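Local coordinates for protein Dye type peroxidase A (Streptomyces lividans 1326, PDB 6GZW) that probably uses hydrogen peroxide and its bound haem to oxidise dyes and related organic substrates, as a member of the dye-decolourising peroxidase family, at residues D231-L236 / S347-H352; S305-F310 / P316-L321; D196-V201 / G296-R301. All blocks are in the same frame, centred on the assembly; numbering follows the deposited sequence.

How the contacts relate
Followed from the N terminus, the chain first meets 196-201, which covers most of helix 195-199 and the residues after it, and then 231-236, which opens contact 1. At 296-301 it closes contact 3, tying that helix to the start of strand 300-310; the loops of contacts 1 and 3 therefore cross. Strand 300-310 carries on into contact 2, a hairpin with strand 316-326 that is nested inside the loop of contact 1. That loop shuts at 347-352, where the end of helix 230-233 is tied to strand 350-360. Contacts 1 and 2 touch where Asp231 packs on Pro316, and both meet the second subunit; contact 3 lies across the chain's centre from contact 2.

Contact 1 (D231-L236 / S347-H352); sequences DDWEEL and SQFIRH
Phe349 pushes its ring against Trp233 and Leu236. CB lies beside Trp233 CE3, and CG, turned anti to the carbonyl carbon (chi1 -60°), approaches the same CE3 to 3.9 Å. From there the benzenoid edge of Trp233 points at one face of the phenyl ring, an edge-to-face (T-shaped) pair with centroids 5.6 Å apart and planes at 70°. Along the rim, CD1 has Asp232 CB at its edge, 4.2 Å away. At the tip, Phe349 CZ meets Leu236 CD1 at 3.7 Å, a methyl that makes an off-centre CH-pi contact with the ring. The face turned from Trp233 is covered by Gln348 CG, which puts the phenyl group between the edge of Trp233 and the CG methylene of Gln348. With an alanine here, a gap would probably open between those two, and the Leu236 methyl would lose its aromatic partner. Trp233 NE1 bonds to Met179 O, while Asp231, Glu234 and Glu235 make salt bridges to arginines of the second subunit. The contact joins the end of helix 230-233 and the turn after it to the start of strand 350-360, where Ile350 and His352 belong to the haem pocket. The direct join thus rests on apolar and aromatic contact, while at the side one water bridges Asp232 OD2 (2.7 Å) and Gln348 O (2.8 Å).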
loop_
_atom_site.group_PDB
_atom_site.type_symbol
_atom_site.label_atom_id
_atom_site.label_comp_id
_atom_site.label_asym_id
_atom_site.label_seq_id
_atom_site.Cartn_x
_atom_site.Cartn_y
_atom_site.Cartn_z
ATOM N N ASP A 231 19.028 -3.860 -6.141
ATOM C CA ASP A 231 20.326 -3.159 -6.255
ATOM C C ASP A 231 21.207 -3.868 -7.286
ATOM O O ASP A 231 21.891 -3.214 -8.061
ATOM C CB ASP A 231 21.055 -3.059 -4.902
ATOM C CG ASP A 231 20.424 -2.053 -3.947
ATOM O OD1 ASP A 231 19.605 -1.226 -4.389
ATOM O OD2 ASP A 231 20.751 -2.095 -2.737
ATOM N N ASP A 232 21.184 -5.203 -7.315
ATOM C CA ASP A 232 21.968 -5.933 -8.313
ATOM C C ASP A 232 21.224 -6.014 -9.629
ATOM O O ASP A 232 21.817 -5.877 -10.692
ATOM C CB ASP A 232 22.270 -7.359 -7.837
ATOM C CG ASP A 232 23.060 -7.396 -6.546
ATOM O OD1 ASP A 232 23.949 -6.558 -6.324
ATOM O OD2 ASP A 232 22.746 -8.263 -5.728
ATOM N N TRP A 233 19.917 -6.277 -9.574
ATOM C CA TRP A 233 19.109 -6.428 -10.805
ATOM C C TRP A 233 19.182 -5.199 -11.713
ATOM O O TRP A 233 19.296 -5.301 -12.933
ATOM C CB TRP A 233 17.647 -6.713 -10.419
ATOM C CG TRP A 233 16.703 -6.755 -11.557
ATOM C CD1 TRP A 233 15.761 -5.823 -11.891
ATOM C CD2 TRP A 233 16.586 -7.809 -12.523
ATOM N NE1 TRP A 233 15.056 -6.228 -13.000
ATOM C CE2 TRP A 233 15.541 -7.436 -13.423
ATOM C CE3 TRP A 233 17.236 -9.029 -12.711
ATOM C CZ2 TRP A 233 15.162 -8.227 -14.511
ATOM C CZ3 TRP A 233 16.837 -9.839 -13.840
ATOM C CH2 TRP A 233 15.812 -9.424 -14.692
ATOM N N GLU A 234 19.092 -4.030 -11.097
ATOM C CA GLU A 234 19.021 -2.765 -11.847
ATOM C C GLU A 234 20.371 -2.284 -12.320
ATOM O O GLU A 234 20.452 -1.263 -12.984
ATOM C CB GLU A 234 18.270 -1.716 -11.013
ATOM C CG GLU A 234 16.827 -2.166 -10.827
ATOM C CD GLU A 234 16.017 -1.402 -9.810
ATOM O OE1 GLU A 234 16.534 -0.464 -9.182
ATOM O OE2 GLU A 234 14.819 -1.760 -9.634
ATOM N N GLU A 235 21.424 -3.058 -12.049
ATOM C CA GLU A 235 22.726 -2.791 -12.670
ATOM C C GLU A 235 22.952 -3.644 -13.926
ATOM O O GLU A 235 24.008 -3.561 -14.532
ATOM C CB GLU A 235 23.841 -3.003 -11.637
ATOM C CG GLU A 235 23.817 -1.967 -10.518
ATOM C CD GLU A 235 24.241 -0.573 -10.956
ATOM O OE1 GLU A 235 25.260 -0.420 -11.662
ATOM O OE2 GLU A 235 23.568 0.407 -10.591
ATOM N N LEU A 236 21.973 -4.444 -14.311
ATOM C CA LEU A 236 22.120 -5.269 -15.513
ATOM C C LEU A 236 21.671 -4.504 -16.757
ATOM O O LEU A 236 20.780 -3.652 -16.713
ATOM C CB LEU A 236 21.298 -6.546 -15.416
ATOM C CG LEU A 236 21.592 -7.498 -14.262
ATOM C CD1 LEU A 236 20.639 -8.682 -14.385
ATOM C CD2 LEU A 236 23.035 -7.956 -14.219
ATOM N N SER A 347 17.501 -16.970 -9.974
ATOM C CA SER A 347 17.757 -17.245 -8.554
ATOM C C SER A 347 18.792 -16.323 -7.921
ATOM O O SER A 347 18.696 -15.996 -6.767
ATOM C CB SER A 347 18.131 -18.738 -8.361
ATOM O OG SER A 347 16.973 -19.537 -8.576
ATOM N N GLN A 348 19.760 -15.897 -8.716
ATOM C CA GLN A 348 20.816 -15.001 -8.287
ATOM C C GLN A 348 20.267 -13.647 -7.800
ATOM O O GLN A 348 20.931 -12.934 -7.044
ATOM C CB GLN A 348 21.776 -14.823 -9.473
ATOM C CG GLN A 348 22.745 -13.679 -9.382
ATOM C CD GLN A 348 23.860 -13.755 -10.398
ATOM O OE1 GLN A 348 23.842 -14.574 -11.306
ATOM N NE2 GLN A 348 24.832 -12.894 -10.240
ATOM N N PHE A 349 19.095 -13.281 -8.313
ATOM C CA PHE A 349 18.542 -11.915 -8.126
ATOM C C PHE A 349 17.343 -11.860 -7.217
ATOM O O PHE A 349 16.697 -10.806 -7.113
ATOM C CB PHE A 349 18.189 -11.343 -9.489
ATOM C CG PHE A 349 19.379 -11.268 -10.382
ATOM C CD1 PHE A 349 20.355 -10.299 -10.167
ATOM C CD2 PHE A 349 19.554 -12.192 -11.394
ATOM C CE1 PHE A 349 21.501 -10.282 -10.949
ATOM C CE2 PHE A 349 20.678 -12.174 -12.179
ATOM C CZ PHE A 349 21.661 -11.224 -11.953
ATOM N N ILE A 350 17.053 -12.984 -6.561
ATOM C CA ILE A 350 15.963 -13.066 -5.623
ATOM C C ILE A 350 16.369 -13.804 -4.325
ATOM O O ILE A 350 17.368 -14.532 -4.273
ATOM C CB ILE A 350 14.726 -13.723 -6.248
ATOM C CG1 ILE A 350 15.019 -15.184 -6.656
ATOM C CG2 ILE A 350 14.177 -12.900 -7.415
ATOM C CD1 ILE A 350 13.793 -15.958 -7.065
ATOM N N ARG A 351 15.596 -13.598 -3.260
ATOM C CA ARG A 351 15.848 -14.335 -2.018
ATOM C C ARG A 351 14.536 -14.699 -1.352
ATOM O O ARG A 351 13.738 -13.811 -1.005
ATOM C CB ARG A 351 16.749 -13.519 -1.081
ATOM C CG ARG A 351 17.671 -14.404 -0.265
ATOM C CD ARG A 351 18.819 -13.622 0.376
ATOM N NE ARG A 351 18.363 -13.121 1.652
ATOM C CZ ARG A 351 18.953 -13.282 2.827
ATOM N NH1 ARG A 351 20.127 -13.914 2.973
ATOM N NH2 ARG A 351 18.373 -12.716 3.876
ATOM N N HIS A 352 14.277 -15.999 -1.230
ATOM C CA HIS A 352 13.057 -16.459 -0.581
ATOM C C HIS A 352 13.218 -16.296 0.939
ATOM O O HIS A 352 14.088 -16.925 1.588
ATOM C CB HIS A 352 12.785 -17.920 -0.895
ATOM C CG HIS A 352 12.376 -18.193 -2.308
ATOM N ND1 HIS A 352 11.152 -18.745 -2.634
ATOM C CD2 HIS A 352 13.048 -18.056 -3.477
ATOM C CE1 HIS A 352 11.080 -18.907 -3.948
ATOM N NE2 HIS A 352 12.223 -18.512 -4.480
HETATM O O HOH W 1 22.314 -10.539 -7.077
#

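Contact 2 (S305-F310 / P316-L321); sequences SYHDGF and PDAGLL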
loop_
_atom_site.group_PDB
_atom_site.type_symbol
_atom_site.label_atom_id
_atom_site.label_comp_id
_atom_site.label_asym_id
_atom_site.label_seq_id
_atom_site.Cartn_x
_atom_site.Cartn_y
_atom_site.Cartn_z
ATOM N N SER A 305 2.776 -7.495 -5.241
ATOM C CA SER A 305 4.121 -6.953 -5.032
ATOM C C SER A 305 4.175 -6.329 -3.615
ATOM O O SER A 305 3.129 -6.090 -3.003
ATOM C CB SER A 305 4.477 -5.925 -6.117
ATOM O OG SER A 305 4.582 -6.565 -7.387
ATOM N N TYR A 306 5.379 -6.202 -3.051
ATOM C CA TYR A 306 5.553 -5.561 -1.740
ATOM C C TYR A 306 6.735 -4.642 -1.709
ATOM O O TYR A 306 7.716 -4.787 -2.471
ATOM C CB TYR A 306 5.609 -6.587 -0.597
ATOM C CG TYR A 306 6.914 -7.389 -0.464
ATOM C CD1 TYR A 306 7.969 -6.946 0.330
ATOM C CD2 TYR A 306 7.078 -8.602 -1.115
ATOM C CE1 TYR A 306 9.152 -7.673 0.465
ATOM C CE2 TYR A 306 8.266 -9.344 -0.977
ATOM C CZ TYR A 306 9.276 -8.902 -0.174
ATOM O OH TYR A 306 10.436 -9.644 -0.034
ATOM N N HIS A 307 6.610 -3.663 -0.844
ATOM C CA HIS A 307 7.684 -2.772 -0.465
ATOM C C HIS A 307 7.435 -2.276 0.947
ATOM O O HIS A 307 6.451 -1.588 1.177
ATOM C CB HIS A 307 7.763 -1.602 -1.388
ATOM C CG HIS A 307 8.723 -0.572 -0.900
ATOM N ND1 HIS A 307 10.080 -0.802 -0.840
ATOM C CD2 HIS A 307 8.516 0.657 -0.366
ATOM C CE1 HIS A 307 10.670 0.257 -0.319
ATOM N NE2 HIS A 307 9.746 1.153 -0.023
ATOM N N ASP A 308 8.308 -2.652 1.879
ATOM C CA ASP A 308 8.136 -2.310 3.289
ATOM C C ASP A 308 9.127 -1.288 3.808
ATOM O O ASP A 308 9.130 -0.962 5.001
ATOM C CB ASP A 308 8.112 -3.584 4.106
ATOM C CG ASP A 308 6.804 -4.328 3.938
ATOM O OD1 ASP A 308 5.722 -3.773 4.245
ATOM O OD2 ASP A 308 6.818 -5.484 3.542
ATOM N N GLY A 309 9.896 -0.702 2.912
ATOM C CA GLY A 309 10.823 0.363 3.314
ATOM C C GLY A 309 12.225 -0.090 3.035
ATOM O O GLY A 309 12.470 -1.052 2.252
ATOM N N PHE A 310 13.169 0.618 3.642
ATOM C CA PHE A 310 14.587 0.427 3.434
ATOM C C PHE A 310 15.260 0.093 4.760
ATOM O O PHE A 310 14.891 0.662 5.797
ATOM C CB PHE A 310 15.181 1.716 2.884
ATOM C CG PHE A 310 14.776 2.013 1.453
ATOM C CD1 PHE A 310 13.574 2.689 1.168
ATOM C CD2 PHE A 310 15.575 1.591 0.385
ATOM C CE1 PHE A 310 13.216 2.978 -0.142
ATOM C CE2 PHE A 310 15.190 1.862 -0.926
ATOM C CZ PHE A 310 14.018 2.553 -1.184
ATOM N N PRO A 316 16.347 -1.999 -0.291
ATOM C CA PRO A 316 14.873 -2.022 -0.190
ATOM C C PRO A 316 14.337 -3.377 0.210
ATOM O O PRO A 316 14.715 -4.408 -0.362
ATOM C CB PRO A 316 14.418 -1.645 -1.601
ATOM C CG PRO A 316 15.530 -2.095 -2.493
ATOM C CD PRO A 316 16.793 -1.901 -1.696
ATOM N N ASP A 317 13.432 -3.382 1.178
ATOM C CA ASP A 317 12.702 -4.605 1.530
ATOM C C ASP A 317 11.490 -4.709 0.621
ATOM O O ASP A 317 10.357 -4.423 1.012
ATOM C CB ASP A 317 12.308 -4.609 3.006
ATOM C CG ASP A 317 11.742 -5.945 3.435
ATOM O OD1 ASP A 317 11.936 -6.930 2.705
ATOM O OD2 ASP A 317 11.112 -6.014 4.478
ATOM N N ALA A 318 11.757 -5.134 -0.621
ATOM C CA ALA A 318 10.773 -5.061 -1.703
ATOM C C ALA A 318 10.866 -6.312 -2.533
ATOM O O ALA A 318 11.936 -6.902 -2.665
ATOM C CB ALA A 318 11.007 -3.856 -2.567
ATOM N N GLY A 319 9.749 -6.700 -3.128
ATOM C CA GLY A 319 9.752 -7.929 -3.889
ATOM C C GLY A 319 8.367 -8.380 -4.295
ATOM O O GLY A 319 7.500 -7.574 -4.651
ATOM N N LEU A 320 8.174 -9.696 -4.247
ATOM C CA LEU A 320 6.910 -10.321 -4.664
ATOM C C LEU A 320 6.395 -11.229 -3.584
ATOM O O LEU A 320 7.158 -12.062 -3.059
ATOM C CB LEU A 320 7.178 -11.159 -5.917
ATOM C CG LEU A 320 5.941 -11.654 -6.691
ATOM C CD1 LEU A 320 5.250 -10.531 -7.410
ATOM C CD2 LEU A 320 6.393 -12.732 -7.679
ATOM N N LEU A 321 5.123 -11.040 -3.194
ATOM C CA LEU A 321 4.413 -12.040 -2.404
ATOM C C LEU A 321 3.878 -13.017 -3.418
ATOM O O LEU A 321 2.833 -12.794 -4.057
ATOM C CB LEU A 321 3.296 -11.459 -1.556
ATOM C CG LEU A 321 3.681 -10.290 -0.639
ATOM C CD1 LEU A 321 2.464 -9.764 0.095
ATOM C CD2 LEU A 321 4.765 -10.697 0.354
HETATM O O HOH W 2 7.157 -7.529 -7.620
HETATM O O HOH W 3 11.752 -9.347 2.346
#
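Ser305 faces Leu320 as an antiparallel non-hydrogen-bonded pair, and a water links its OG to Gly319 O. Tyr306 and Gly319 form the hydrogen-bonded pair that follows: Tyr306 N donates to Gly319 O, and Gly319 N returns a bond to Tyr306 O. With CG between its backbone N and carbonyl carbon (chi1 75°), the tyrosine ring folds back over the opposite strand. Gly319 CA sits over its face, a CH-pi contact 3.9 Å from the ring centroid. The ring lies close over Gly319, which has no side chain to stand in its way. Leu321 CD2 presses on Tyr306 CD2 at 3.4 Å, and Arg225 of strand 219-228 adds a cation-pi contact. His307 pairs with Ala318, whose CB meets the imidazole edge at ND1, 3.6 Å away; His307 NE2 is hydrogen-bonded to Gln158 OE1 of the second subunit. The register then slips by one residue in a beta bulge. Asp308 N donates to Asp317 O (2.8 Å), and the two carboxylates, with their OD2 atoms 4.4 Å apart, both salt-bridge to Arg225, which probably offsets their repulsion. Gly309, at a positive phi, accepts from Asp317 N at its O (2.7 Å). Beyond it Phe310 CE2 reaches Pro316 CB at 3.7 Å. This is a bulged antiparallel beta hairpin. It forms one end of the chain's sheet, whose alpha/beta arrangement is that of the dimeric alpha-beta barrel folds to which dye-decolourising peroxidases belong, and Leu320 touches the haem.

Contact 3 (D196-V201 / G296-R301); sequences DRRIFV and GAAMVR. With HEM (protoporphyrin IX containing Fe), chain C.
Ile199 and Val300 make the apolar part of the contact: Ile199 CD1 reaches Val300 CG2 at 3.7 Å, the two side chains crossing at about a right angle, and also comes near the Val300 backbone N. Next to them the Arg198 chain, extended from CG to NE, lays its guanidinium against Ala298 CB, which sits over one face, 3.5 Å from NE. Water mediates the polar part. One water lies between Arg198 O (2.8 Å) and Ala298 O (2.7 Å); another accepts from Arg198 NE in the guanidinium plane and also joins Gly296 O. The third kind of interaction is with the haem. Arg301 NH1 and NH2 both donate to propionate O2A, each at 2.8 Å, and the guanidinium face lies over porphyrin C4D. Arg301 NH1 also donates, over 3.0 Å, to the O of the water that binds the iron, and salt-bridges to Asp183, consistent with the distal Asp-Arg pair of this family. Met299 SD touches haem vinyl carbon CAC. Helix 195-199 packs against the start of strand 300-310 and the loop leading into it, with Val300 backbone-bonded to Trp325 of strand 316-326 and Met299 leaning on Val336 of helix 333-343.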
loop_
_atom_site.group_PDB
_atom_site.type_symbol
_atom_site.label_atom_id
_atom_site.label_comp_id
_atom_site.label_asym_id
_atom_site.label_seq_id
_atom_site.Cartn_x
_atom_site.Cartn_y
_atom_site.Cartn_z
ATOM N N ASP A 196 -9.101 -27.522 -14.200
ATOM C CA ASP A 196 -9.629 -28.093 -12.956
ATOM C C ASP A 196 -8.721 -29.161 -12.370
ATOM O O ASP A 196 -8.436 -29.166 -11.167
ATOM C CB ASP A 196 -11.019 -28.707 -13.173
ATOM C CG ASP A 196 -12.128 -27.676 -13.259
ATOM O OD1 ASP A 196 -11.892 -26.500 -13.639
ATOM O OD2 ASP A 196 -13.267 -28.059 -12.932
ATOM N N ARG A 197 -8.248 -30.081 -13.211
ATOM C CA ARG A 197 -7.321 -31.089 -12.738
ATOM C C ARG A 197 -6.055 -30.468 -12.118
ATOM O O ARG A 197 -5.548 -30.976 -11.104
ATOM C CB ARG A 197 -6.921 -32.101 -13.846
ATOM C CG ARG A 197 -5.949 -33.167 -13.334
ATOM C CD ARG A 197 -5.700 -34.347 -14.264
ATOM N NE ARG A 197 -5.109 -33.961 -15.547
ATOM C CZ ARG A 197 -5.779 -33.721 -16.680
ATOM N NH1 ARG A 197 -7.110 -33.783 -16.751
ATOM N NH2 ARG A 197 -5.100 -33.399 -17.772
ATOM N N ARG A 198 -5.541 -29.401 -12.730
ATOM C CA ARG A 198 -4.267 -28.818 -12.270
ATOM C C ARG A 198 -4.396 -28.106 -10.920
ATOM O O ARG A 198 -3.483 -28.170 -10.103
ATOM C CB ARG A 198 -3.721 -27.845 -13.297
ATOM C CG ARG A 198 -3.077 -28.495 -14.503
ATOM C CD ARG A 198 -2.927 -27.507 -15.629
ATOM N NE ARG A 198 -1.845 -27.910 -16.528
ATOM C CZ ARG A 198 -1.301 -27.128 -17.453
ATOM N NH1 ARG A 198 -1.746 -25.909 -17.685
ATOM N NH2 ARG A 198 -0.284 -27.583 -18.161
ATOM N N ILE A 199 -5.540 -27.472 -10.706
ATOM C CA ILE A 199 -5.692 -26.459 -9.676
ATOM C C ILE A 199 -6.569 -26.904 -8.496
ATOM O O ILE A 199 -6.294 -26.494 -7.379
ATOM C CB ILE A 199 -6.227 -25.168 -10.323
ATOM C CG1 ILE A 199 -5.321 -24.708 -11.494
ATOM C CG2 ILE A 199 -6.379 -24.032 -9.301
ATOM C CD1 ILE A 199 -3.848 -24.679 -11.168
ATOM N N PHE A 200 -7.583 -27.750 -8.715
ATOM C CA PHE A 200 -8.534 -28.077 -7.639
ATOM C C PHE A 200 -8.592 -29.555 -7.294
ATOM O O PHE A 200 -8.489 -30.431 -8.175
ATOM C CB PHE A 200 -9.936 -27.616 -8.015
ATOM C CG PHE A 200 -10.085 -26.119 -8.105
ATOM C CD1 PHE A 200 -9.986 -25.321 -6.969
ATOM C CD2 PHE A 200 -10.386 -25.502 -9.318
ATOM C CE1 PHE A 200 -10.133 -23.933 -7.055
ATOM C CE2 PHE A 200 -10.528 -24.128 -9.410
ATOM C CZ PHE A 200 -10.417 -23.338 -8.276
ATOM N N VAL A 201 -8.768 -29.820 -6.003
ATOM C CA VAL A 201 -9.020 -31.158 -5.502
ATOM C C VAL A 201 -10.397 -31.535 -6.058
ATOM O O VAL A 201 -11.301 -30.701 -6.061
ATOM C CB VAL A 201 -9.019 -31.194 -3.949
ATOM C CG1 VAL A 201 -9.409 -32.573 -3.399
ATOM C CG2 VAL A 201 -7.648 -30.849 -3.387
ATOM N N GLY A 296 4.544 -31.937 -16.577
ATOM C CA GLY A 296 3.162 -31.530 -16.417
ATOM C C GLY A 296 2.882 -30.730 -15.134
ATOM O O GLY A 296 1.760 -30.290 -14.950
ATOM N N ALA A 297 3.883 -30.538 -14.272
ATOM C CA ALA A 297 3.708 -29.707 -13.061
ATOM C C ALA A 297 3.257 -28.281 -13.419
ATOM O O ALA A 297 3.785 -27.670 -14.365
ATOM C CB ALA A 297 4.978 -29.682 -12.260
ATOM N N ALA A 298 2.247 -27.783 -12.704
ATOM C CA ALA A 298 1.591 -26.541 -13.077
ATOM C C ALA A 298 0.966 -25.921 -11.858
ATOM O O ALA A 298 0.737 -26.593 -10.855
ATOM C CB ALA A 298 0.516 -26.786 -14.134
ATOM N N MET A 299 0.732 -24.617 -11.955
ATOM C CA MET A 299 0.129 -23.874 -10.853
ATOM C C MET A 299 -0.500 -22.609 -11.401
ATOM O O MET A 299 -0.064 -22.092 -12.407
ATOM C CB MET A 299 1.201 -23.536 -9.803
ATOM C CG MET A 299 2.237 -22.504 -10.265
ATOM S SD MET A 299 3.827 -22.655 -9.454
ATOM C CE MET A 299 4.380 -24.105 -10.339
ATOM N N VAL A 300 -1.511 -22.096 -10.699
ATOM C CA VAL A 300 -1.993 -20.724 -10.905
ATOM C C VAL A 300 -1.145 -19.817 -10.020
ATOM O O VAL A 300 -0.809 -20.172 -8.892
ATOM C CB VAL A 300 -3.497 -20.593 -10.618
ATOM C CG1 VAL A 300 -3.914 -19.158 -10.293
ATOM C CG2 VAL A 300 -4.299 -21.107 -11.816
ATOM N N ARG A 301 -0.715 -18.709 -10.601
ATOM C CA ARG A 301 0.051 -17.676 -9.894
ATOM C C ARG A 301 -0.829 -16.437 -9.767
ATOM O O ARG A 301 -1.424 -15.997 -10.735
ATOM C CB ARG A 301 1.327 -17.354 -10.674
ATOM C CG ARG A 301 2.324 -18.506 -10.652
ATOM C CD ARG A 301 3.514 -18.271 -11.563
ATOM N NE ARG A 301 3.047 -18.211 -12.946
ATOM C CZ ARG A 301 3.243 -17.221 -13.814
ATOM N NH1 ARG A 301 3.928 -16.110 -13.512
ATOM N NH2 ARG A 301 2.750 -17.360 -15.044
HETATM C CHA HEM C . 6.624 -17.220 -15.455
HETATM C CHB HEM C . 8.892 -13.766 -12.932
HETATM C CHC HEM C . 9.134 -16.789 -9.138
HETATM C CHD HEM C . 6.875 -20.208 -11.659
HETATM C C1A HEM C . 7.214 -16.032 -15.106
HETATM C C2A HEM C . 7.392 -14.928 -15.991
HETATM C C3A HEM C . 8.031 -13.971 -15.273
HETATM C C4A HEM C . 8.255 -14.480 -13.951
HETATM C CMA HEM C . 8.430 -12.587 -15.725
HETATM C CAA HEM C . 6.972 -14.835 -17.452
HETATM C CBA HEM C . 5.580 -14.292 -17.739
HETATM C CGA HEM C . 4.518 -15.237 -17.287
HETATM O O1A HEM C . 4.142 -16.218 -17.985
HETATM O O2A HEM C . 3.983 -15.072 -16.153
HETATM C C1B HEM C . 9.135 -14.294 -11.651
HETATM C C2B HEM C . 9.727 -13.561 -10.582
HETATM C C3B HEM C . 9.817 -14.380 -9.501
HETATM C C4B HEM C . 9.229 -15.681 -9.944
HETATM C CMB HEM C . 10.214 -12.146 -10.661
HETATM C CAB HEM C . 10.270 -14.089 -8.124
HETATM C CBB HEM C . 10.240 -12.889 -7.569
HETATM C C1C HEM C . 8.588 -18.003 -9.493
HETATM C C2C HEM C . 8.505 -19.132 -8.637
HETATM C C3C HEM C . 7.871 -20.120 -9.369
HETATM C C4C HEM C . 7.544 -19.558 -10.656
HETATM C CMC HEM C . 9.025 -19.266 -7.239
HETATM C CAC HEM C . 7.572 -21.528 -9.011
HETATM C CBC HEM C . 8.187 -22.285 -8.090
HETATM C C1D HEM C . 6.588 -19.588 -12.882
HETATM C C2D HEM C . 5.804 -20.310 -13.900
HETATM C C3D HEM C . 5.730 -19.489 -14.965
HETATM C C4D HEM C . 6.479 -18.262 -14.568
HETATM C CMD HEM C . 5.169 -21.691 -13.768
HETATM C CAD HEM C . 5.024 -19.795 -16.276
HETATM C CBD HEM C . 5.902 -20.608 -17.233
HETATM C CGD HEM C . 5.146 -20.948 -18.479
HETATM O O1D HEM C . 5.242 -20.219 -19.507
HETATM O O2D HEM C . 4.400 -21.949 -18.477
HETATM N NA HEM C . 7.832 -15.788 -13.889
HETATM N NB HEM C . 8.886 -15.540 -11.230
HETATM N NC HEM C . 8.068 -18.285 -10.712
HETATM N ND HEM C . 7.052 -18.413 -13.344
HETATM FE FE HEM C . 7.964 -17.035 -12.339
HETATM O O HOH W 4 -0.902 -28.697 -10.976
HETATM O O HOH W 5 -0.177 -30.341 -16.578
HETATM O O HOH W 6 6.243 -16.373 -11.608
#